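Local coordinates for protein (l-alanine dehydrogenase) (PDB 1PJC) that catalyses the reversible, NAD-dependent oxidative deamination of L-alanine to pyruvate and ammonia, at residues D63-E68 with P78-L83. Residues are numbered along the deposited sequence; the frame is centred on the assembly and turned at random.
Sequences DAWSRE and PAEYDL
Trp65 chi1, -93°, lies some 30° from the staggered value near -60° and turns the indole so that one face lies against Leu83 CB and its NE1 edge meets Glu80, whose side chain, nearly eclipsed at chi1 (-24°) and extended beyond CG, brings its carboxylate to the rim of that ring. Trp65 NE1 donates to Glu80 OE1 over 3.3 Å. The acceptor lies close to the indole plane, whereas the N-H approaches Glu80 OE1 from above the carboxylate plane, the two flat groups standing almost perpendicular; at 143° the bond is noticeably bent. The other oxygen, OE2, accepts from the backbone N of Leu77, so both ends of the carboxylate are engaged. Leu83 CB lies over one face of the indole, offset toward its rim, 3.9 Å from the centroid of the five-membered ring in a CH-pi contact. It is 3.6 Å from Trp65 CG. In the Rossmann-like N-terminal domain, the contact joins the helix preceding strand 69-71 to the loop that leads from this strand to its parallel neighbour 89-92. Within that loop, Leu83 N bonds to Glu80 O at 3.0 Å, and both side chains meet the same indole. Pro6 and Lys72 also touch Trp65, and Ile9 packs on Glu80.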
loop_
_atom_site.group_PDB
_atom_site.type_symbol
_atom_site.label_atom_id
_atom_site.label_comp_id
_atom_site.label_asym_id
_atom_site.label_seq_id
_atom_site.Cartn_x
_atom_site.Cartn_y
_atom_site.Cartn_z
ATOM N N ASP A 63 20.757 6.291 49.335
ATOM C CA ASP A 63 21.325 7.473 48.668
ATOM C C ASP A 63 20.425 8.010 47.584
ATOM O O ASP A 63 20.437 9.207 47.289
ATOM C CB ASP A 63 22.678 7.133 48.045
ATOM C CG ASP A 63 23.677 6.682 49.051
ATOM O OD1 ASP A 63 23.943 7.441 50.022
ATOM O OD2 ASP A 63 24.246 5.598 48.829
ATOM N N ALA A 64 19.676 7.111 46.953
ATOM C CA ALA A 64 18.783 7.494 45.887
ATOM C C ALA A 64 17.451 7.983 46.427
ATOM O O ALA A 64 16.864 8.944 45.876
ATOM C CB ALA A 64 18.593 6.337 44.930
ATOM N N TRP A 65 16.984 7.360 47.525
ATOM C CA TRP A 65 15.714 7.749 48.124
ATOM C C TRP A 65 15.749 9.055 48.910
ATOM O O TRP A 65 14.700 9.652 49.215
ATOM C CB TRP A 65 15.267 6.688 49.036
ATOM C CG TRP A 65 14.413 5.765 48.417
ATOM C CD1 TRP A 65 14.748 4.506 48.007
ATOM C CD2 TRP A 65 13.002 5.922 48.147
ATOM N NE1 TRP A 65 13.640 3.865 47.519
ATOM C CE2 TRP A 65 12.563 4.722 47.564
ATOM C CE3 TRP A 65 12.084 6.975 48.312
ATOM C CZ2 TRP A 65 11.235 4.516 47.189
ATOM C CZ3 TRP A 65 10.779 6.776 47.919
ATOM C CH2 TRP A 65 10.362 5.547 47.370
ATOM N N SER A 66 16.955 9.469 49.258
ATOM C CA SER A 66 17.183 10.661 50.072
ATOM C C SER A 66 17.036 12.000 49.360
ATOM O O SER A 66 17.347 13.047 49.930
ATOM C CB SER A 66 18.577 10.571 50.662
ATOM O OG SER A 66 19.354 9.616 49.939
ATOM N N ARG A 67 16.550 11.979 48.135
ATOM C CA ARG A 67 16.437 13.209 47.370
ATOM C C ARG A 67 15.107 13.874 47.463
ATOM O O ARG A 67 14.127 13.269 47.898
ATOM C CB ARG A 67 16.829 12.968 45.929
ATOM C CG ARG A 67 18.109 12.175 45.803
ATOM C CD ARG A 67 19.235 12.904 46.474
ATOM N NE ARG A 67 20.384 12.039 46.677
ATOM C CZ ARG A 67 21.619 12.471 46.925
ATOM N NH1 ARG A 67 21.871 13.771 46.995
ATOM N NH2 ARG A 67 22.610 11.595 47.087
ATOM N N GLU A 68 15.074 15.139 47.059
ATOM C CA GLU A 68 13.865 15.951 47.133
ATOM C C GLU A 68 12.822 15.457 46.209
ATOM O O GLU A 68 11.644 15.770 46.374
ATOM C CB GLU A 68 14.177 17.396 46.805
ATOM C CG GLU A 68 15.573 17.770 47.129
ATOM C CD GLU A 68 15.892 19.118 46.611
ATOM O OE1 GLU A 68 17.065 19.372 46.277
ATOM O OE2 GLU A 68 14.924 19.907 46.431
ATOM N N PRO A 78 7.114 -2.256 51.010
ATOM C CA PRO A 78 7.378 -2.220 52.442
ATOM C C PRO A 78 8.907 -2.135 52.750
ATOM O O PRO A 78 9.342 -1.316 53.574
ATOM C CB PRO A 78 6.777 -3.542 52.933
ATOM C CG PRO A 78 5.630 -3.784 52.007
ATOM C CD PRO A 78 6.130 -3.293 50.657
ATOM N N ALA A 79 9.709 -2.908 52.012
ATOM C CA ALA A 79 11.182 -2.882 52.166
ATOM C C ALA A 79 11.788 -1.511 52.015
ATOM O O ALA A 79 12.906 -1.284 52.471
ATOM C CB ALA A 79 11.851 -3.862 51.223
ATOM N N GLU A 80 11.032 -0.568 51.438
ATOM C CA GLU A 80 11.521 0.813 51.232
ATOM C C GLU A 80 10.766 1.845 52.035
ATOM O O GLU A 80 10.972 3.056 51.849
ATOM C CB GLU A 80 11.423 1.238 49.738
ATOM C CG GLU A 80 11.426 0.124 48.744
ATOM C CD GLU A 80 11.172 0.617 47.341
ATOM O OE1 GLU A 80 12.130 1.095 46.672
ATOM O OE2 GLU A 80 10.016 0.585 46.929
ATOM N N TYR A 81 9.815 1.406 52.844
ATOM C CA TYR A 81 9.028 2.353 53.604
ATOM C C TYR A 81 9.893 3.269 54.481
ATOM O O TYR A 81 9.613 4.457 54.627
ATOM C CB TYR A 81 8.044 1.619 54.456
ATOM C CG TYR A 81 6.844 1.146 53.707
ATOM C CD1 TYR A 81 6.743 1.293 52.321
ATOM C CD2 TYR A 81 5.805 0.553 54.376
ATOM C CE1 TYR A 81 5.622 0.869 51.656
ATOM C CE2 TYR A 81 4.699 0.102 53.723
ATOM C CZ TYR A 81 4.596 0.247 52.387
ATOM O OH TYR A 81 3.437 -0.228 51.809
ATOM N N ASP A 82 10.952 2.703 55.046
ATOM C CA ASP A 82 11.853 3.448 55.903
ATOM C C ASP A 82 12.764 4.430 55.184
ATOM O O ASP A 82 13.347 5.316 55.815
ATOM C CB ASP A 82 12.668 2.489 56.758
ATOM C CG ASP A 82 11.978 2.168 58.091
ATOM O OD1 ASP A 82 11.072 1.290 58.107
ATOM O OD2 ASP A 82 12.317 2.820 59.116
ATOM N N LEU A 83 12.867 4.281 53.862
ATOM C CA LEU A 83 13.721 5.149 53.026
ATOM C C LEU A 83 13.041 6.478 52.658
ATOM O O LEU A 83 13.699 7.458 52.339
ATOM C CB LEU A 83 14.114 4.409 51.756
ATOM C CG LEU A 83 15.340 3.500 51.773
ATOM C CD1 LEU A 83 15.884 3.360 53.119
ATOM C CD2 LEU A 83 15.061 2.139 51.162
#